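Local coordinates for protein sensor histidine kinase (Clostridium perfringens, PDB 4ONX) that probably serves as the extracytoplasmic sensor domain of a histidine kinase, a single cache domain that would detect an outside signal and pass it to the kinase, at residues V83-R88 with V144-V149; F51-L56 with Q135-N140; E33-T38 with I76-I81; G59-R64 with G89-H94. All coordinates share one frame; numbering follows the deposited sequence.

Contact 1: residues V83-R88 with V144-V149; sequences VVADMR and VGFIMV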
loop_
_atom_site.group_PDB
_atom_site.type_symbol
_atom_site.label_atom_id
_atom_site.label_comp_id
_atom_site.label_asym_id
_atom_site.label_seq_id
_atom_site.Cartn_x
_atom_site.Cartn_y
_atom_site.Cartn_z
ATOM N N VAL E 83 10.751 9.024 17.797
ATOM C CA VAL E 83 10.816 10.286 17.119
ATOM C C VAL E 83 12.159 10.452 16.474
ATOM O O VAL E 83 13.183 10.143 17.068
ATOM C CB VAL E 83 10.600 11.434 18.095
ATOM C CG1 VAL E 83 10.912 12.760 17.426
ATOM C CG2 VAL E 83 9.177 11.395 18.619
ATOM N N VAL E 84 12.139 10.924 15.241
ATOM C CA VAL E 84 13.343 11.177 14.504
ATOM C C VAL E 84 13.262 12.628 14.103
ATOM O O VAL E 84 12.329 13.052 13.414
ATOM C CB VAL E 84 13.446 10.300 13.257
ATOM C CG1 VAL E 84 14.703 10.656 12.476
ATOM C CG2 VAL E 84 13.441 8.833 13.656
ATOM N N ALA E 85 14.243 13.395 14.544
ATOM C CA ALA E 85 14.264 14.810 14.272
ATOM C C ALA E 85 15.564 15.236 13.642
ATOM O O ALA E 85 16.620 14.667 13.914
ATOM C CB ALA E 85 14.056 15.575 15.566
ATOM N N ASP E 86 15.471 16.237 12.777
ATOM C CA ASP E 86 16.651 16.824 12.175
ATOM C C ASP E 86 16.898 18.090 13.002
ATOM O O ASP E 86 16.217 18.311 14.006
ATOM C CB ASP E 86 16.463 17.080 10.683
ATOM C CG ASP E 86 15.377 18.073 10.388
ATOM O OD1 ASP E 86 14.825 18.683 11.335
ATOM O OD2 ASP E 86 15.083 18.230 9.187
HETATM N N MSE E 87 17.849 18.919 12.603
HETATM C CA MSE E 87 18.155 20.103 13.402
HETATM C C MSE E 87 17.035 21.115 13.428
HETATM O O MSE E 87 17.021 21.980 14.297
HETATM C CB MSE E 87 19.470 20.735 12.967
HETATM C CG MSE E 87 20.659 19.766 13.018
HETATM SE SE MSE E 87 21.005 18.920 14.774
HETATM C CE MSE E 87 19.959 20.010 16.012
ATOM N N ARG E 88 16.082 21.024 12.499
ATOM C CA ARG E 88 14.951 21.959 12.464
ATOM C C ARG E 88 13.851 21.494 13.424
ATOM O O ARG E 88 13.162 22.301 14.040
ATOM C CB ARG E 88 14.424 22.069 11.019
ATOM C CG ARG E 88 13.242 23.082 10.781
ATOM C CD ARG E 88 11.869 22.441 10.909
ATOM N NE ARG E 88 10.813 23.457 10.907
ATOM C CZ ARG E 88 10.372 24.149 9.850
ATOM N NH1 ARG E 88 10.898 23.985 8.640
ATOM N NH2 ARG E 88 9.399 25.048 10.014
ATOM N N VAL E 144 23.487 15.691 12.494
ATOM C CA VAL E 144 22.391 16.106 11.615
ATOM C C VAL E 144 21.009 16.011 12.257
ATOM O O VAL E 144 20.008 16.364 11.635
ATOM C CB VAL E 144 22.389 15.282 10.317
ATOM C CG1 VAL E 144 23.671 15.530 9.539
ATOM C CG2 VAL E 144 22.221 13.798 10.614
ATOM N N GLY E 145 20.950 15.533 13.493
ATOM C CA GLY E 145 19.680 15.409 14.187
ATOM C C GLY E 145 19.783 14.507 15.394
ATOM O O GLY E 145 20.856 14.351 15.981
ATOM N N PHE E 146 18.657 13.927 15.782
ATOM C CA PHE E 146 18.638 13.024 16.914
ATOM C C PHE E 146 17.458 12.076 16.824
ATOM O O PHE E 146 16.524 12.295 16.055
ATOM C CB PHE E 146 18.565 13.794 18.240
ATOM C CG PHE E 146 17.226 14.424 18.510
ATOM C CD1 PHE E 146 16.192 13.674 19.066
ATOM C CD2 PHE E 146 17.008 15.765 18.248
ATOM C CE1 PHE E 146 14.962 14.250 19.326
ATOM C CE2 PHE E 146 15.780 16.346 18.513
ATOM C CZ PHE E 146 14.756 15.586 19.049
ATOM N N ILE E 147 17.500 11.035 17.651
ATOM C CA ILE E 147 16.440 10.054 17.701
ATOM C C ILE E 147 16.039 9.898 19.138
ATOM O O ILE E 147 16.883 9.781 19.993
ATOM C CB ILE E 147 16.905 8.698 17.156
ATOM C CG1 ILE E 147 17.431 8.886 15.740
ATOM C CG2 ILE E 147 15.772 7.688 17.196
ATOM C CD1 ILE E 147 17.717 7.607 15.007
HETATM N N MSE E 148 14.745 9.915 19.400
HETATM C CA MSE E 148 14.248 9.750 20.753
HETATM C C MSE E 148 13.416 8.510 20.728
HETATM O O MSE E 148 12.678 8.265 19.770
HETATM C CB MSE E 148 13.430 10.967 21.163
HETATM C CG MSE E 148 13.044 10.951 22.629
HETATM SE SE MSE E 148 11.403 9.908 22.875
HETATM C CE MSE E 148 10.229 11.367 22.272
ATOM N N VAL E 149 13.552 7.695 21.761
ATOM C CA VAL E 149 12.790 6.466 21.871
ATOM C C VAL E 149 12.282 6.395 23.293
ATOM O O VAL E 149 13.049 6.611 24.220
ATOM C CB VAL E 149 13.659 5.234 21.564
ATOM C CG1 VAL E 149 12.874 3.956 21.778
ATOM C CG2 VAL E 149 14.161 5.279 20.137
#

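Contact 2: residues F51-L56 with Q135-N140; sequences FIQEDL and QPVMYN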
loop_
_atom_site.group_PDB
_atom_site.type_symbol
_atom_site.label_atom_id
_atom_site.label_comp_id
_atom_site.label_asym_id
_atom_site.label_seq_id
_atom_site.Cartn_x
_atom_site.Cartn_y
_atom_site.Cartn_z
ATOM N N PHE E 51 21.192 5.264 5.400
ATOM C CA PHE E 51 20.125 6.055 4.795
ATOM C C PHE E 51 19.380 6.959 5.782
ATOM O O PHE E 51 18.783 7.942 5.367
ATOM C CB PHE E 51 19.149 5.193 3.972
ATOM C CG PHE E 51 18.336 4.210 4.773
ATOM C CD1 PHE E 51 17.251 4.630 5.526
ATOM C CD2 PHE E 51 18.598 2.852 4.698
ATOM C CE1 PHE E 51 16.485 3.720 6.241
ATOM C CE2 PHE E 51 17.829 1.934 5.404
ATOM C CZ PHE E 51 16.775 2.369 6.183
ATOM N N ILE E 52 19.398 6.626 7.069
ATOM C CA ILE E 52 18.756 7.465 8.073
ATOM C C ILE E 52 19.581 8.725 8.218
ATOM O O ILE E 52 19.050 9.820 8.365
ATOM C CB ILE E 52 18.663 6.771 9.447
ATOM C CG1 ILE E 52 17.694 5.584 9.398
ATOM C CG2 ILE E 52 18.157 7.733 10.503
ATOM C CD1 ILE E 52 16.237 5.962 9.229
ATOM N N GLN E 53 20.894 8.556 8.159
ATOM C CA GLN E 53 21.816 9.672 8.286
ATOM C C GLN E 53 21.698 10.607 7.093
ATOM O O GLN E 53 21.541 11.814 7.262
ATOM C CB GLN E 53 23.241 9.142 8.434
ATOM C CG GLN E 53 23.408 8.303 9.692
ATOM C CD GLN E 53 24.707 7.540 9.743
ATOM O OE1 GLN E 53 25.467 7.518 8.780
ATOM N NE2 GLN E 53 24.962 6.894 10.871
ATOM N N GLU E 54 21.758 10.042 5.890
ATOM C CA GLU E 54 21.652 10.837 4.668
ATOM C C GLU E 54 20.339 11.595 4.622
ATOM O O GLU E 54 20.302 12.764 4.256
ATOM C CB GLU E 54 21.763 9.952 3.428
ATOM C CG GLU E 54 23.125 9.308 3.239
ATOM C CD GLU E 54 23.193 8.399 2.020
ATOM O OE1 GLU E 54 23.858 7.348 2.105
ATOM O OE2 GLU E 54 22.572 8.719 0.980
ATOM N N ASP E 55 19.265 10.926 5.014
ATOM C CA ASP E 55 17.948 11.540 4.984
ATOM C C ASP E 55 17.874 12.788 5.850
ATOM O O ASP E 55 17.352 13.808 5.416
ATOM C CB ASP E 55 16.876 10.530 5.389
ATOM C CG ASP E 55 15.496 11.138 5.422
ATOM O OD1 ASP E 55 15.210 11.917 6.349
ATOM O OD2 ASP E 55 14.683 10.803 4.541
ATOM N N LEU E 56 18.401 12.716 7.067
ATOM C CA LEU E 56 18.376 13.872 7.951
ATOM C C LEU E 56 19.230 14.994 7.403
ATOM O O LEU E 56 18.892 16.169 7.547
ATOM C CB LEU E 56 18.828 13.498 9.356
ATOM C CG LEU E 56 17.858 12.581 10.098
ATOM C CD1 LEU E 56 18.438 12.182 11.445
ATOM C CD2 LEU E 56 16.506 13.262 10.267
ATOM N N GLN E 135 19.305 10.092 21.440
ATOM C CA GLN E 135 20.486 9.636 20.739
ATOM C C GLN E 135 20.742 10.556 19.570
ATOM O O GLN E 135 19.891 10.680 18.692
ATOM C CB GLN E 135 20.200 8.236 20.193
ATOM C CG GLN E 135 21.340 7.571 19.442
ATOM C CD GLN E 135 22.424 7.050 20.352
ATOM O OE1 GLN E 135 22.186 6.784 21.530
ATOM N NE2 GLN E 135 23.617 6.885 19.807
ATOM N N PRO E 136 21.915 11.199 19.527
ATOM C CA PRO E 136 22.197 12.078 18.396
ATOM C C PRO E 136 22.456 11.266 17.136
ATOM O O PRO E 136 22.707 10.068 17.231
ATOM C CB PRO E 136 23.471 12.798 18.829
ATOM C CG PRO E 136 24.150 11.827 19.720
ATOM C CD PRO E 136 23.053 11.114 20.455
ATOM N N VAL E 137 22.376 11.909 15.977
ATOM C CA VAL E 137 22.631 11.252 14.705
ATOM C C VAL E 137 23.702 12.032 13.971
ATOM O O VAL E 137 23.596 13.250 13.827
ATOM C CB VAL E 137 21.385 11.195 13.819
ATOM C CG1 VAL E 137 21.714 10.492 12.509
ATOM C CG2 VAL E 137 20.256 10.472 14.532
HETATM N N MSE E 138 24.703 11.311 13.471
HETATM C CA MSE E 138 25.839 11.920 12.791
HETATM C C MSE E 138 26.008 11.469 11.372
HETATM O O MSE E 138 25.753 10.313 11.037
HETATM C CB MSE E 138 27.108 11.494 13.520
HETATM C CG MSE E 138 26.934 11.459 15.033
HETATM SE SE MSE E 138 27.007 13.288 15.735
HETATM C CE MSE E 138 27.622 12.878 17.566
ATOM N N TYR E 139 26.468 12.378 10.524
ATOM C CA TYR E 139 26.722 12.062 9.127
ATOM C C TYR E 139 27.989 12.766 8.688
ATOM O O TYR E 139 28.134 13.970 8.894
ATOM C CB TYR E 139 25.551 12.490 8.250
ATOM C CG TYR E 139 25.724 12.118 6.798
ATOM C CD1 TYR E 139 25.698 10.785 6.398
ATOM C CD2 TYR E 139 25.876 13.093 5.820
ATOM C CE1 TYR E 139 25.849 10.434 5.068
ATOM C CE2 TYR E 139 26.020 12.754 4.487
ATOM C CZ TYR E 139 26.007 11.423 4.116
ATOM O OH TYR E 139 26.148 11.082 2.791
ATOM N N ASN E 140 28.925 12.010 8.123
ATOM C CA ASN E 140 30.188 12.603 7.669
ATOM C C ASN E 140 30.821 13.436 8.805
ATOM O O ASN E 140 31.348 14.520 8.558
ATOM C CB ASN E 140 30.001 13.544 6.395
ATOM C CG ASN E 140 31.309 13.776 5.638
ATOM O OD1 ASN E 140 32.347 13.241 6.009
ATOM N ND2 ASN E 140 31.255 14.563 4.560
#

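Contact 3: residues E33-T38 with I76-I81; sequences EDVRNT and INDVDI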
loop_
_atom_site.group_PDB
_atom_site.type_symbol
_atom_site.label_atom_id
_atom_site.label_comp_id
_atom_site.label_asym_id
_atom_site.label_seq_id
_atom_site.Cartn_x
_atom_site.Cartn_y
_atom_site.Cartn_z
ATOM N N GLU E 33 16.503 -2.170 33.972
ATOM C CA GLU E 33 17.545 -2.099 32.945
ATOM C C GLU E 33 17.145 -2.743 31.620
ATOM O O GLU E 33 17.631 -2.327 30.573
ATOM C CB GLU E 33 18.856 -2.704 33.461
ATOM C CG GLU E 33 19.438 -1.988 34.674
ATOM C CD GLU E 33 19.797 -0.536 34.411
ATOM O OE1 GLU E 33 20.234 0.146 35.358
ATOM O OE2 GLU E 33 19.653 -0.075 33.264
ATOM N N ASP E 34 16.249 -3.731 31.652
ATOM C CA ASP E 34 15.780 -4.375 30.424
ATOM C C ASP E 34 15.227 -3.295 29.506
ATOM O O ASP E 34 15.651 -3.146 28.363
ATOM C CB ASP E 34 14.701 -5.416 30.726
ATOM C CG ASP E 34 15.211 -6.568 31.585
ATOM O OD1 ASP E 34 16.427 -6.632 31.869
ATOM O OD2 ASP E 34 14.385 -7.421 31.971
ATOM N N VAL E 35 14.303 -2.512 30.039
ATOM C CA VAL E 35 13.703 -1.434 29.285
ATOM C C VAL E 35 14.772 -0.443 28.862
ATOM O O VAL E 35 14.911 -0.123 27.682
ATOM C CB VAL E 35 12.634 -0.703 30.120
ATOM C CG1 VAL E 35 12.141 0.542 29.407
ATOM C CG2 VAL E 35 11.473 -1.632 30.427
ATOM N N ARG E 36 15.532 0.042 29.831
ATOM C CA ARG E 36 16.563 1.024 29.536
ATOM C C ARG E 36 17.431 0.530 28.377
ATOM O O ARG E 36 17.724 1.289 27.450
ATOM C CB ARG E 36 17.428 1.324 30.780
ATOM C CG ARG E 36 16.623 1.841 31.980
ATOM C CD ARG E 36 17.401 2.328 33.231
ATOM N NE ARG E 36 16.538 3.275 33.927
ATOM C CZ ARG E 36 16.661 4.599 33.917
ATOM N NH1 ARG E 36 15.769 5.326 34.574
ATOM N NH2 ARG E 36 17.667 5.198 33.291
ATOM N N ASN E 37 17.802 -0.750 28.415
ATOM C CA ASN E 37 18.671 -1.318 27.371
ATOM C C ASN E 37 17.935 -1.338 26.024
ATOM O O ASN E 37 18.448 -0.824 25.035
ATOM C CB ASN E 37 19.257 -2.700 27.749
ATOM C CG ASN E 37 20.783 -2.794 27.560
ATOM O OD1 ASN E 37 21.492 -1.796 27.407
ATOM N ND2 ASN E 37 21.297 -4.015 27.638
ATOM N N THR E 38 16.716 -1.875 25.993
ATOM C CA THR E 38 15.943 -1.900 24.754
ATOM C C THR E 38 15.864 -0.536 24.087
ATOM O O THR E 38 16.029 -0.410 22.870
ATOM C CB THR E 38 14.501 -2.349 25.014
ATOM O OG1 THR E 38 14.509 -3.645 25.602
ATOM C CG2 THR E 38 13.689 -2.396 23.725
ATOM N N ILE E 76 8.329 -4.132 18.828
ATOM C CA ILE E 76 8.988 -4.033 20.131
ATOM C C ILE E 76 7.970 -3.568 21.143
ATOM O O ILE E 76 7.483 -2.449 21.075
ATOM C CB ILE E 76 10.194 -3.076 20.096
ATOM C CG1 ILE E 76 11.105 -3.432 18.920
ATOM C CG2 ILE E 76 10.966 -3.150 21.407
ATOM C CD1 ILE E 76 12.236 -2.455 18.688
ATOM N N ASN E 77 7.676 -4.443 22.094
ATOM C CA ASN E 77 6.683 -4.176 23.114
ATOM C C ASN E 77 6.989 -2.951 23.968
ATOM O O ASN E 77 6.108 -2.137 24.222
ATOM C CB ASN E 77 6.530 -5.408 24.014
ATOM C CG ASN E 77 5.337 -5.309 24.945
ATOM O OD1 ASN E 77 4.321 -4.701 24.601
ATOM N ND2 ASN E 77 5.435 -5.940 26.116
ATOM N N ASP E 78 8.237 -2.808 24.399
ATOM C CA ASP E 78 8.616 -1.683 25.264
ATOM C C ASP E 78 8.797 -0.339 24.568
ATOM O O ASP E 78 9.157 0.636 25.223
ATOM C CB ASP E 78 9.881 -2.026 26.058
ATOM C CG ASP E 78 9.628 -3.061 27.137
ATOM O OD1 ASP E 78 8.478 -3.167 27.608
ATOM O OD2 ASP E 78 10.588 -3.753 27.538
ATOM N N VAL E 79 8.565 -0.273 23.264
ATOM C CA VAL E 79 8.708 0.984 22.557
ATOM C C VAL E 79 7.344 1.528 22.192
ATOM O O VAL E 79 6.711 1.046 21.264
ATOM C CB VAL E 79 9.526 0.827 21.278
ATOM C CG1 VAL E 79 9.580 2.140 20.522
ATOM C CG2 VAL E 79 10.928 0.361 21.615
ATOM N N ASP E 80 6.913 2.553 22.913
ATOM C CA ASP E 80 5.621 3.178 22.678
ATOM C C ASP E 80 5.731 4.437 21.830
ATOM O O ASP E 80 4.732 4.912 21.300
ATOM C CB ASP E 80 4.986 3.568 24.007
ATOM C CG ASP E 80 4.791 2.386 24.942
ATOM O OD1 ASP E 80 4.632 1.250 24.447
ATOM O OD2 ASP E 80 4.760 2.614 26.174
ATOM N N ILE E 81 6.934 4.989 21.715
ATOM C CA ILE E 81 7.143 6.218 20.964
ATOM C C ILE E 81 8.513 6.247 20.330
ATOM O O ILE E 81 9.505 5.858 20.942
ATOM C CB ILE E 81 7.087 7.456 21.913
ATOM C CG1 ILE E 81 5.813 7.441 22.773
ATOM C CG2 ILE E 81 7.265 8.785 21.164
ATOM C CD1 ILE E 81 5.676 8.598 23.741
#

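Contact 4: residues G59-R64 with G89-H94; sequences GEINSR and GVKYSH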
loop_
_atom_site.group_PDB
_atom_site.type_symbol
_atom_site.label_atom_id
_atom_site.label_comp_id
_atom_site.label_asym_id
_atom_site.label_seq_id
_atom_site.Cartn_x
_atom_site.Cartn_y
_atom_site.Cartn_z
ATOM N N GLY E 59 17.329 16.831 4.245
ATOM C CA GLY E 59 16.162 17.658 4.549
ATOM C C GLY E 59 14.921 17.278 3.753
ATOM O O GLY E 59 13.840 17.804 3.999
ATOM N N GLU E 60 15.063 16.366 2.796
ATOM C CA GLU E 60 13.926 15.926 1.990
ATOM C C GLU E 60 13.062 14.984 2.809
ATOM O O GLU E 60 13.577 14.210 3.615
ATOM C CB GLU E 60 14.417 15.228 0.711
ATOM C CG GLU E 60 15.280 16.149 -0.152
ATOM C CD GLU E 60 14.522 17.264 -0.865
ATOM O OE1 GLU E 60 13.280 17.341 -0.766
ATOM O OE2 GLU E 60 15.184 18.077 -1.546
ATOM N N ILE E 61 11.747 15.084 2.634
ATOM C CA ILE E 61 10.804 14.219 3.347
ATOM C C ILE E 61 10.556 12.957 2.526
ATOM O O ILE E 61 10.164 13.035 1.363
ATOM C CB ILE E 61 9.461 14.937 3.640
ATOM C CG1 ILE E 61 9.711 16.298 4.318
ATOM C CG2 ILE E 61 8.560 14.046 4.492
ATOM C CD1 ILE E 61 8.462 17.126 4.556
ATOM N N ASN E 62 10.779 11.798 3.144
ATOM C CA ASN E 62 10.610 10.508 2.479
ATOM C C ASN E 62 9.694 9.590 3.269
ATOM O O ASN E 62 10.064 9.102 4.331
ATOM C CB ASN E 62 11.971 9.855 2.296
ATOM C CG ASN E 62 11.892 8.523 1.583
ATOM O OD1 ASN E 62 10.831 7.913 1.483
ATOM N ND2 ASN E 62 13.027 8.066 1.083
ATOM N N SER E 63 8.510 9.332 2.723
ATOM C CA SER E 63 7.508 8.499 3.396
ATOM C C SER E 63 7.958 7.064 3.704
ATOM O O SER E 63 7.411 6.436 4.611
ATOM C CB SER E 63 6.213 8.466 2.587
ATOM O OG SER E 63 6.425 7.854 1.331
ATOM N N ARG E 64 8.916 6.532 2.948
ATOM C CA ARG E 64 9.407 5.175 3.216
ATOM C C ARG E 64 10.205 5.171 4.508
ATOM O O ARG E 64 10.183 4.187 5.248
ATOM C CB ARG E 64 10.249 4.648 2.060
ATOM C CG ARG E 64 9.485 4.504 0.752
ATOM C CD ARG E 64 8.534 3.315 0.704
ATOM N NE ARG E 64 9.210 2.020 0.880
ATOM C CZ ARG E 64 9.073 1.197 1.925
ATOM N NH1 ARG E 64 8.224 1.468 2.909
ATOM N NH2 ARG E 64 9.760 0.053 1.958
ATOM N N GLY E 89 13.693 20.186 13.558
ATOM C CA GLY E 89 12.689 19.650 14.457
ATOM C C GLY E 89 12.251 18.255 14.082
ATOM O O GLY E 89 12.872 17.589 13.251
ATOM N N VAL E 90 11.177 17.808 14.717
ATOM C CA VAL E 90 10.626 16.481 14.471
ATOM C C VAL E 90 10.329 16.331 12.991
ATOM O O VAL E 90 9.645 17.162 12.412
ATOM C CB VAL E 90 9.343 16.252 15.289
ATOM C CG1 VAL E 90 8.650 14.960 14.875
ATOM C CG2 VAL E 90 9.668 16.238 16.777
ATOM N N LYS E 91 10.854 15.266 12.391
ATOM C CA LYS E 91 10.672 15.007 10.973
ATOM C C LYS E 91 9.773 13.782 10.787
ATOM O O LYS E 91 8.779 13.848 10.076
ATOM C CB LYS E 91 12.035 14.800 10.317
ATOM C CG LYS E 91 12.026 14.786 8.799
ATOM C CD LYS E 91 13.462 14.688 8.295
ATOM C CE LYS E 91 13.721 14.881 6.847
ATOM N NZ LYS E 91 12.586 14.420 6.051
ATOM N N TYR E 92 10.129 12.668 11.421
ATOM C CA TYR E 92 9.329 11.450 11.352
ATOM C C TYR E 92 8.938 11.088 12.768
ATOM O O TYR E 92 9.606 11.486 13.725
ATOM C CB TYR E 92 10.104 10.307 10.725
ATOM C CG TYR E 92 10.696 10.639 9.377
ATOM C CD1 TYR E 92 9.881 10.844 8.269
ATOM C CD2 TYR E 92 12.069 10.707 9.200
ATOM C CE1 TYR E 92 10.418 11.139 7.031
ATOM C CE2 TYR E 92 12.617 10.998 7.967
ATOM C CZ TYR E 92 11.790 11.212 6.883
ATOM O OH TYR E 92 12.327 11.503 5.641
ATOM N N SER E 93 7.840 10.358 12.906
ATOM C CA SER E 93 7.354 9.992 14.218
ATOM C C SER E 93 6.281 8.934 14.177
ATOM O O SER E 93 5.429 8.946 13.306
ATOM C CB SER E 93 6.771 11.227 14.917
ATOM O OG SER E 93 6.117 10.868 16.114
ATOM N N HIS E 94 6.323 8.023 15.134
ATOM C CA HIS E 94 5.299 6.994 15.261
ATOM C C HIS E 94 5.078 6.675 16.715
ATOM O O HIS E 94 6.007 6.716 17.514
ATOM C CB HIS E 94 5.634 5.729 14.485
ATOM C CG HIS E 94 5.117 5.725 13.083
ATOM N ND1 HIS E 94 3.807 5.416 12.780
ATOM C CD2 HIS E 94 5.733 5.955 11.900
ATOM C CE1 HIS E 94 3.633 5.477 11.471
ATOM N NE2 HIS E 94 4.787 5.796 10.914
#

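Contact 1: residues V83-R88 with V144-V149
F146 carries its CG between its own backbone N and carbonyl carbon (chi1 72°), a torsion that takes the ring across toward the neighbouring strand, where one face lies over A85. The methyl group makes a CH-pi contact there, A85 CB lying 3.5 Å from F146 CE2 and offset toward the rim of the ring. At the next hydrogen-bonded pair, M148 has CG anti to its backbone N (chi1 -172°) and then bends twice, which returns its CE to within 3.8 Å of V83 CG2. Both are contacts between cross-strand neighbours on one face of an antiparallel ladder. A85 with F146 and V83 with M148 are each joined by two hydrogen bonds, such as A85 N to F146 O at 2.9 Å and M148 N to V83 O at 2.8 Å. Between them V84 and I147 form a non-hydrogen-bonded pair directed to the other face. Beyond A85, D86 OD1 accepts from R88 N in an Asx turn. The two strands are the inner pair of the sheet, flanked by strands 90-95 and 129-139; helices 33-47 and 50-58 pack on the V84 and I147 face, while V105 and F104 of a second subunit meet the A85 and F146 face.

Contact 2: residues F51-L56 with Q135-N140
L56 and V137 form the close-packed end of this contact, the leucine meeting the valine side chain at about a right angle. L56 CD1 touches all three carbons of that side chain and comes to 3.8 Å from V137 CG1. V137 CG1 is shared with Q53, whose CG lies 3.9 Å from it. With CG beside its backbone N (chi1 -62°) and an extended chain beyond, Q53 passes over the backbone at M138, and its amide nitrogen NE2 finds its hydrogen-bond partner in S47 O of the preceding helix. From here the packing opens toward solvent, E54 and Y139 both being partly exposed. Y139 lies against the helix with its CD1 3.6 Å from Q53 CB, and E54 CA stands over one face of the phenol ring, displaced to the rim. The E54 carboxylate plane is turned 42° from the ring; the aliphatic part of that side chain does the touching, E54 CG to Y139 CE1 at 3.5 Å. Helix 50-58 thus runs almost perpendicular to strand 129-139, outermost of the sheet within this chain, the local axes 86° apart: a helix laid across an antiparallel sheet, as in the PAS-like alpha/beta fold of cache sensor domains.

Contact 3: residues E33-T38 with I76-I81
T38 and I76 supply the apolar part of the contact, their side chains sliding past each other in opposite directions with T38 CG2 3.7 Å from I76 CG2. V79 adds a more distant methyl, its CG2 4.4 Å from T38 CG2. A mixed contact lies alongside: V35 CG2 rests 3.7 Å from D78 OD2, the valine crossing the aspartate at about a right angle. Hydrogen bonds serve to shape each segment. T38 keeps OG1 beside its backbone N (chi1 -59°), which points the hydroxyl back along the helix to D34 O at 3.0 Å and presents CG2 to the loop. D34 O therefore receives two donors, T38 N and T38 OG1, the hydroxyl coming from above the carbonyl plane. On the other side a type I turn from I76 to V79 is closed by V79 N to I76 O at 3.3 Å and brings I76, D78 and V79 up to the helix. The charge of D78 is met by K151 of strand 142-153, to which OD1 forms a salt bridge. Methyl packing thus joins the start of helix 33-47 to this turn, while the D78 carboxylate, bridged to K151, would probably stay ionised.

Contact 4: residues G59-R64 with G89-H94
K91 and Y92 reach side by side toward the loop and N-cap that lead into helix 63-75, an arrangement made possible by a classic beta bulge in which both residues face V84. The lysine chain runs along the tyrosine, its CG over one face of the ring near the rim, and both polar ends arrive at the backbone of the 59-64 segment. Extended through its first three torsions and turned at the last (chi4 -31°), K91 sets NZ 2.6 Å from E60 O, a hydrogen bond approached from above the carbonyl plane. The same NZ donates to Y92 OH at 3.0 Å. Y92 presents its edge rather than its face to N62: the backbone N of N62 lies in the ring plane and donates to Y92 OH at 3.0 Å, with an N-H...O angle of 156°. D55 OD2 of helix 50-58 completes the surroundings of this hydroxyl, so three partners fix the phenol end, while I61 CG2 only grazes the ring at 4.3 Å from Y92 CE1. Past the cap, R64 forms salt bridges with E74 and the zinc ligand E67 of a third subunit. The capping bond itself relies on N62 having CG anti to its backbone N (chi1 -179°), and OD1 of N62 receives R64 N at 2.8 Å.

How the contacts relate
Followed from the N terminus, helix 33-47 opens contact 3, helix 50-58 opens contact 2, and the segment 59-64 opens contact 4. Contact 3 closes first, at 76-81, just before 83-88 opens contact 1; these two are in series. Segment 89-94 then closes contact 4, which is nested inside the long loop of contact 2, closed at 135-140. Contact 1 closes last, at 144-149, crossing both contact 2 and contact 4, while contact 3 also crosses those two. Contact 1 holds the middle of the sheet; contact 2 ties strand 129-139 to helix 50-58, contact 4 ties strand 90-95 to the loop leading into helix 63-75, and contact 3 joins the start of helix 33-47 to the turn before strand 81-86.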